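Local coordinates for protein pantothenate synthetase (PDB 3N8H) that probably catalyses the ATP-dependent condensation of pantoate with beta-alanine to pantothenate, passing through a pantoyl-adenylate intermediate, at residues I26-T31 against V52-I57; G150-Q155 against L252-L257. All coordinates share one frame; numbering follows the deposited sequence. Where two conformers were deposited one is given.

Contact 1 (I26-T31 against V52-I57); sequences IGFVPT and VVIVSI. With AMP (adenosine monophosphate), chain D.
Gly27 lies opposite Val53 on the parallel strands 26-31 and 52-57, and its N and O bond to the two residues that flank Val53, Val52 and Ile54. Gly27 N donates to Val52 O at 2.7 Å, Ile54 N to Gly27 O at 2.8 Å, and Val29 N to Ile54 O, all three nearly straight. The next bond, from Ser56 N to Val29 O, is longer at 3.2 Å, and its donor stands above the carbonyl plane.

On the Phe28 side of the sheet the contacts are mostly apolar. Phe28 has CG anti to its backbone N (chi1 175°), which carries the ring forward along the strand; its CD2 meets Ile54 CG2 at 3.8 Å, and the CE2-CZ edge reaches Ser56, with CB in the ring plane. Ile54 CD1 touches Ile26 CG2, and Leu138 of helix 127-142 covers Phe28 and Ser56.

The strands and helix 37-49 between them form a right-handed beta-alpha-beta crossover of the Rossmann-like HUP fold. That helix packs on the other face, against Val29, Val53 and Val55, where Val29 CB lies 4.1 Å from Val55 CG2.

Polar contacts gather at the C-terminal ends. In one of the two conformers deposited for Thr31, OG1 donates to Ser56 O at 2.9 Å, in the carbonyl plane, and is also bonded to Gly33 N. A water joins Thr31 O to Ser56 OG, while Pro30 O approaches AMP C5' at 3.5 Å.

Contact 2 (G150-Q155 against L252-L257); sequences GEKDYQ and LIDNFL. With AMP (adenosine monophosphate), chain D; PRO (proline), chain C.
Asn255 reaches from strand 252-257 to the turn ahead of helix 154-166, and its ND2 donates to Glu151 O at 3.1 Å. The bond lies close to the amide plane of Asn255 but is tilted 29° from the carbonyl plane of Glu151; Lys152 O is also near, 2.9 Å from the same ND2. Tyr154 CB packs against this amide at 3.7 Å from ND2, with ring and amide planes 66° apart. Farther along, Ile253 CD1 comes within 3.6 Å of Asp153 OD1, and the aliphatic part of Lys152 passes Ile253 O.

Two waters extend the contact: one donates to both Glu151 OE1 and Asn255 O, the other donates to Ile253 O and accepts a weak bond from Lys152 NZ. Arg240 of the adjoining strand 240-247 ties both segments together, with a salt bridge to Glu151 OE1 and a hydrogen bond to Asn255 OD1.

The turn itself holds the nucleotide. Gly150 N donates to AMP O3' at 2.9 Å, and AMP O2' donates to Asp153 OD2, at a separation so short that its exact length is doubtful. Lys152, bent at chi3 (89°), brings NZ to 3.1 Å from AMP N7; NZ is hydrogen-bonded to Leu187 O and Ser188 OG. Asp153 OD1 lies 3.1 Å from CD of the bound proline. Such a ribose-binding turn, after a strand of the parallel sheet and facing the C-terminal domain, is characteristic of the pantothenate synthetase active site.

How the contacts relate
Contact 1 closes before contact 2 opens along the chain, and their centres lie 20 Å apart, with nearest atoms about 7 Å from each other. They share the six-stranded parallel sheet: strand 26-31 has 52-57 on one side and 146-150 on the other, and Gly150, which ends the latter, begins the turn of contact 2. Strand 252-257 belongs instead to the separate three-stranded antiparallel sheet. Contact 1 therefore lies within the nucleotide-binding core, whereas contact 2 bridges that core and the C-terminal sheet. AMP spans the gap, its phosphate end near Thr31 and its ribose and adenine at residues 150-153, consistent with an active site between the two parts.

Contact 1 (I26-T31 against V52-I57)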
loop_
_atom_site.group_PDB
_atom_site.type_symbol
_atom_site.label_atom_id
_atom_site.label_comp_id
_atom_site.label_asym_id
_atom_site.label_seq_id
_atom_site.Cartn_x
_atom_site.Cartn_y
_atom_site.Cartn_z
ATOM N N ILE A 26 -4.585 4.176 -22.469
ATOM C CA ILE A 26 -4.595 5.309 -21.551
ATOM C C ILE A 26 -3.185 5.617 -21.059
ATOM O O ILE A 26 -2.498 4.746 -20.506
ATOM C CB ILE A 26 -5.488 5.032 -20.342
ATOM C CG1 ILE A 26 -6.857 4.528 -20.801
ATOM C CG2 ILE A 26 -5.613 6.288 -19.473
ATOM C CD1 ILE A 26 -7.861 4.379 -19.686
ATOM N N GLY A 27 -2.756 6.856 -21.266
ATOM C CA GLY A 27 -1.497 7.335 -20.715
ATOM C C GLY A 27 -1.708 8.289 -19.546
ATOM O O GLY A 27 -2.601 9.141 -19.566
ATOM N N PHE A 28 -0.887 8.148 -18.518
ATOM C CA PHE A 28 -1.083 8.938 -17.309
ATOM C C PHE A 28 0.174 9.718 -16.941
ATOM O O PHE A 28 1.262 9.151 -16.856
ATOM C CB PHE A 28 -1.501 8.030 -16.150
ATOM C CG PHE A 28 -1.605 8.747 -14.811
ATOM C CD1 PHE A 28 -1.146 8.142 -13.647
ATOM C CD2 PHE A 28 -2.149 10.021 -14.726
ATOM C CE1 PHE A 28 -1.236 8.795 -12.413
ATOM C CE2 PHE A 28 -2.254 10.687 -13.492
ATOM C CZ PHE A 28 -1.806 10.074 -12.343
ATOM N N VAL A 29 0.035 11.016 -16.725
ATOM C CA VAL A 29 1.178 11.814 -16.286
ATOM C C VAL A 29 0.869 12.505 -14.946
ATOM O O VAL A 29 0.213 13.520 -14.927
ATOM C CB VAL A 29 1.580 12.888 -17.333
ATOM C CG1 VAL A 29 2.825 13.668 -16.852
ATOM C CG2 VAL A 29 1.887 12.273 -18.721
ATOM N N PRO A 30 1.333 11.940 -13.817
ATOM C CA PRO A 30 1.056 12.610 -12.531
ATOM C C PRO A 30 1.989 13.804 -12.344
ATOM O O PRO A 30 3.159 13.739 -12.732
ATOM C CB PRO A 30 1.366 11.518 -11.480
ATOM C CG PRO A 30 2.424 10.638 -12.161
ATOM C CD PRO A 30 2.064 10.671 -13.657
ATOM N N THR A 31 1.493 14.887 -11.758
ATOM C CA THR A 31 2.351 16.061 -11.502
ATOM C C THR A 31 1.824 16.744 -10.252
ATOM O O THR A 31 0.774 16.373 -9.738
ATOM C CB THR A 31 2.324 17.088 -12.696
ATOM O OG1 THR A 31 1.218 17.989 -12.563
ATOM C CG2 THR A 31 2.204 16.386 -14.058
ATOM N N VAL A 52 -5.847 8.152 -25.046
ATOM C CA VAL A 52 -6.344 9.002 -23.976
ATOM C C VAL A 52 -5.194 9.356 -23.045
ATOM O O VAL A 52 -4.468 8.478 -22.568
ATOM C CB VAL A 52 -7.444 8.308 -23.175
ATOM C CG1 VAL A 52 -8.038 9.249 -22.135
ATOM C CG2 VAL A 52 -8.518 7.772 -24.110
ATOM N N VAL A 53 -5.015 10.649 -22.806
ATOM C CA VAL A 53 -3.996 11.100 -21.866
ATOM C C VAL A 53 -4.684 11.789 -20.712
ATOM O O VAL A 53 -5.585 12.633 -20.899
ATOM C CB VAL A 53 -2.939 12.047 -22.525
ATOM C CG1 VAL A 53 -1.919 12.574 -21.477
ATOM C CG2 VAL A 53 -2.213 11.321 -23.632
ATOM N N ILE A 54 -4.264 11.378 -19.525
ATOM C CA ILE A 54 -4.711 11.931 -18.265
ATOM C C ILE A 54 -3.526 12.574 -17.578
ATOM O O ILE A 54 -2.445 11.975 -17.472
ATOM C CB ILE A 54 -5.209 10.812 -17.319
ATOM C CG1 ILE A 54 -6.397 10.069 -17.928
ATOM C CG2 ILE A 54 -5.526 11.367 -15.929
ATOM C CD1 ILE A 54 -6.803 8.827 -17.120
ATOM N N VAL A 55 -3.723 13.787 -17.093
ATOM C CA VAL A 55 -2.697 14.463 -16.304
ATOM C C VAL A 55 -3.305 14.772 -14.941
ATOM O O VAL A 55 -4.420 15.294 -14.871
ATOM C CB VAL A 55 -2.237 15.768 -16.998
ATOM C CG1 VAL A 55 -1.382 16.631 -16.060
ATOM C CG2 VAL A 55 -1.482 15.450 -18.305
ATOM N N SER A 56 -2.616 14.411 -13.863
ATOM C CA SER A 56 -3.090 14.812 -12.541
ATOM C C SER A 56 -2.278 16.024 -12.067
ATOM O O SER A 56 -1.127 16.215 -12.464
ATOM C CB SER A 56 -3.061 13.662 -11.509
ATOM O OG SER A 56 -1.748 13.121 -11.270
ATOM N N ILE A 57 -2.918 16.859 -11.266
ATOM C CA ILE A 57 -2.256 17.926 -10.545
ATOM C C ILE A 57 -2.763 17.838 -9.123
ATOM O O ILE A 57 -3.966 18.000 -8.846
ATOM C CB ILE A 57 -2.577 19.308 -11.124
ATOM C CG1 ILE A 57 -1.928 19.470 -12.504
ATOM C CG2 ILE A 57 -2.129 20.433 -10.165
ATOM C CD1 ILE A 57 -2.304 20.788 -13.187
HETATM P P AMP D . 6.759 17.062 -10.087
HETATM O O1P AMP D . 5.558 17.842 -10.613
HETATM O O2P AMP D . 8.032 17.833 -9.916
HETATM O O3P AMP D . 6.435 16.211 -8.914
HETATM O "O5'" AMP D . 7.150 16.128 -11.355
HETATM C "C5'" AMP D . 6.177 15.395 -12.099
HETATM C "C4'" AMP D . 6.857 14.495 -13.100
HETATM O "O4'" AMP D . 7.623 15.321 -14.034
HETATM C "C3'" AMP D . 7.847 13.493 -12.480
HETATM O "O3'" AMP D . 7.843 12.273 -13.241
HETATM C "C2'" AMP D . 9.180 14.208 -12.663
HETATM O "O2'" AMP D . 10.336 13.388 -12.635
HETATM C "C1'" AMP D . 8.973 14.882 -14.018
HETATM N N9 AMP D . 9.906 15.993 -14.241
HETATM C C8 AMP D . 10.135 17.020 -13.390
HETATM N N7 AMP D . 11.090 17.851 -13.893
HETATM C C5 AMP D . 11.502 17.330 -15.077
HETATM C C6 AMP D . 12.483 17.710 -16.115
HETATM N N6 AMP D . 13.224 18.818 -15.949
HETATM N N1 AMP D . 12.620 16.931 -17.202
HETATM C C2 AMP D . 11.878 15.804 -17.327
HETATM N N3 AMP D . 10.958 15.396 -16.428
HETATM C C4 AMP D . 10.722 16.109 -15.296
HETATM O O HOH W 1 -0.731 14.226 -9.178
#

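Contact 2 (G150-Q155 against L252-L257)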
loop_
_atom_site.group_PDB
_atom_site.type_symbol
_atom_site.label_atom_id
_atom_site.label_comp_id
_atom_site.label_asym_id
_atom_site.label_seq_id
_atom_site.Cartn_x
_atom_site.Cartn_y
_atom_site.Cartn_z
ATOM N N GLY A 150 9.778 11.250 -15.111
ATOM C CA GLY A 150 11.025 11.875 -15.500
ATOM C C GLY A 150 12.217 11.196 -14.819
ATOM O O GLY A 150 12.184 10.855 -13.632
ATOM N N GLU A 151 13.279 10.987 -15.585
ATOM C CA GLU A 151 14.521 10.438 -15.051
ATOM C C GLU A 151 15.137 11.305 -13.930
ATOM O O GLU A 151 15.878 10.814 -13.057
ATOM C CB GLU A 151 15.512 10.284 -16.203
ATOM C CG GLU A 151 16.872 9.790 -15.799
ATOM C CD GLU A 151 17.833 9.833 -16.957
ATOM O OE1 GLU A 151 18.634 10.789 -17.028
ATOM O OE2 GLU A 151 17.766 8.919 -17.804
ATOM N N LYS A 152 14.834 12.595 -13.943
ATOM C CA LYS A 152 15.421 13.498 -12.950
ATOM C C LYS A 152 15.190 13.032 -11.518
ATOM O O LYS A 152 16.048 13.198 -10.653
ATOM C CB LYS A 152 14.857 14.905 -13.103
ATOM C CG LYS A 152 15.669 15.940 -12.331
ATOM C CD LYS A 152 15.011 17.293 -12.362
ATOM C CE LYS A 152 14.055 17.427 -11.224
ATOM N NZ LYS A 152 13.050 18.469 -11.542
ATOM N N ASP A 153 14.001 12.494 -11.259
ATOM C CA ASP A 153 13.691 11.954 -9.949
ATOM C C ASP A 153 13.979 10.450 -9.993
ATOM O O ASP A 153 13.072 9.599 -10.054
ATOM C CB ASP A 153 12.246 12.269 -9.615
ATOM C CG ASP A 153 11.978 13.766 -9.603
ATOM O OD1 ASP A 153 12.364 14.411 -8.602
ATOM O OD2 ASP A 153 11.396 14.287 -10.588
ATOM N N TYR A 154 15.272 10.139 -10.005
ATOM C CA TYR A 154 15.744 8.776 -10.293
ATOM C C TYR A 154 15.278 7.715 -9.301
ATOM O O TYR A 154 14.845 6.597 -9.683
ATOM C CB TYR A 154 17.271 8.747 -10.336
ATOM C CG TYR A 154 17.807 7.560 -11.088
ATOM C CD1 TYR A 154 17.875 7.576 -12.479
ATOM C CD2 TYR A 154 18.242 6.419 -10.412
ATOM C CE1 TYR A 154 18.371 6.490 -13.184
ATOM C CE2 TYR A 154 18.742 5.317 -11.110
ATOM C CZ TYR A 154 18.803 5.363 -12.497
ATOM O OH TYR A 154 19.291 4.289 -13.210
ATOM N N GLN A 155 15.425 8.038 -8.024
ATOM C CA GLN A 155 15.012 7.106 -6.970
ATOM C C GLN A 155 13.490 6.886 -6.996
ATOM O O GLN A 155 13.000 5.753 -6.868
ATOM C CB GLN A 155 15.454 7.638 -5.629
ATOM C CG GLN A 155 16.947 7.484 -5.393
ATOM C CD GLN A 155 17.390 8.257 -4.156
ATOM O OE1 GLN A 155 17.529 9.491 -4.185
ATOM N NE2 GLN A 155 17.580 7.536 -3.053
ATOM N N LEU A 252 16.863 22.233 -4.945
ATOM C CA LEU A 252 16.875 21.591 -6.270
ATOM C C LEU A 252 17.731 20.322 -6.300
ATOM O O LEU A 252 18.705 20.221 -5.552
ATOM C CB LEU A 252 17.423 22.558 -7.310
ATOM C CG LEU A 252 16.647 23.874 -7.445
ATOM C CD1 LEU A 252 17.251 24.690 -8.571
ATOM C CD2 LEU A 252 15.136 23.605 -7.652
ATOM N N ILE A 253 17.362 19.366 -7.167
ATOM C CA ILE A 253 18.097 18.112 -7.301
ATOM C C ILE A 253 18.372 17.844 -8.763
ATOM O O ILE A 253 17.728 18.422 -9.664
ATOM C CB ILE A 253 17.342 16.886 -6.685
ATOM C CG1 ILE A 253 16.325 16.261 -7.668
ATOM C CG2 ILE A 253 16.683 17.263 -5.365
ATOM C CD1 ILE A 253 15.545 15.070 -7.101
ATOM N N ASP A 254 19.337 16.965 -8.989
ATOM C CA ASP A 254 19.708 16.542 -10.329
ATOM C C ASP A 254 20.428 15.174 -10.302
ATOM O O ASP A 254 20.992 14.758 -9.290
ATOM C CB ASP A 254 20.600 17.623 -10.979
ATOM C CG ASP A 254 20.653 17.506 -12.490
ATOM O OD1 ASP A 254 19.975 16.598 -13.072
ATOM O OD2 ASP A 254 21.396 18.299 -13.101
ATOM N N ASN A 255 20.395 14.467 -11.422
ATOM C CA ASN A 255 21.291 13.346 -11.600
ATOM C C ASN A 255 21.576 13.221 -13.095
ATOM O O ASN A 255 20.746 13.598 -13.927
ATOM C CB ASN A 255 20.678 12.066 -11.025
ATOM C CG ASN A 255 19.671 11.483 -11.932
ATOM O OD1 ASN A 255 20.007 10.704 -12.844
ATOM N ND2 ASN A 255 18.428 11.908 -11.761
ATOM N N PHE A 256 22.765 12.750 -13.433
ATOM C CA PHE A 256 23.166 12.553 -14.832
ATOM C C PHE A 256 24.298 11.530 -14.871
ATOM O O PHE A 256 24.933 11.268 -13.845
ATOM C CB PHE A 256 23.625 13.893 -15.459
ATOM C CG PHE A 256 24.431 14.769 -14.512
ATOM C CD1 PHE A 256 25.750 14.465 -14.219
ATOM C CD2 PHE A 256 23.857 15.884 -13.902
ATOM C CE1 PHE A 256 26.503 15.268 -13.349
ATOM C CE2 PHE A 256 24.596 16.685 -13.017
ATOM C CZ PHE A 256 25.932 16.364 -12.744
ATOM N N LEU A 257 24.544 10.944 -16.044
ATOM C CA LEU A 257 25.690 10.052 -16.241
ATOM C C LEU A 257 26.991 10.806 -15.988
ATOM O O LEU A 257 27.126 11.948 -16.398
ATOM C CB LEU A 257 25.695 9.512 -17.665
ATOM C CG LEU A 257 24.553 8.570 -18.042
ATOM C CD1 LEU A 257 24.546 8.312 -19.539
ATOM C CD2 LEU A 257 24.695 7.264 -17.281
HETATM P P AMP D . 6.759 17.062 -10.087
HETATM O O1P AMP D . 5.558 17.842 -10.613
HETATM O O2P AMP D . 8.032 17.833 -9.916
HETATM O O3P AMP D . 6.435 16.211 -8.914
HETATM O "O5'" AMP D . 7.150 16.128 -11.355
HETATM C "C5'" AMP D . 6.177 15.395 -12.099
HETATM C "C4'" AMP D . 6.857 14.495 -13.100
HETATM O "O4'" AMP D . 7.623 15.321 -14.034
HETATM C "C3'" AMP D . 7.847 13.493 -12.480
HETATM O "O3'" AMP D . 7.843 12.273 -13.241
HETATM C "C2'" AMP D . 9.180 14.208 -12.663
HETATM O "O2'" AMP D . 10.336 13.388 -12.635
HETATM C "C1'" AMP D . 8.973 14.882 -14.018
HETATM N N9 AMP D . 9.906 15.993 -14.241
HETATM C C8 AMP D . 10.135 17.020 -13.390
HETATM N N7 AMP D . 11.090 17.851 -13.893
HETATM C C5 AMP D . 11.502 17.330 -15.077
HETATM C C6 AMP D . 12.483 17.710 -16.115
HETATM N N6 AMP D . 13.224 18.818 -15.949
HETATM N N1 AMP D . 12.620 16.931 -17.202
HETATM C C2 AMP D . 11.878 15.804 -17.327
HETATM N N3 AMP D . 10.958 15.396 -16.428
HETATM C C4 AMP D . 10.722 16.109 -15.296
HETATM N N PRO C . 8.772 16.401 -6.992
HETATM C CA PRO C . 8.197 15.752 -5.817
HETATM C C PRO C . 8.423 16.610 -4.572
HETATM O O PRO C . 9.161 17.601 -4.645
HETATM C CB PRO C . 8.995 14.450 -5.725
HETATM C CG PRO C . 9.349 14.142 -7.143
HETATM C CD PRO C . 9.566 15.473 -7.816
HETATM O O HOH W 2 18.416 13.149 -15.187
HETATM O O HOH W 3 15.615 20.138 -10.215
#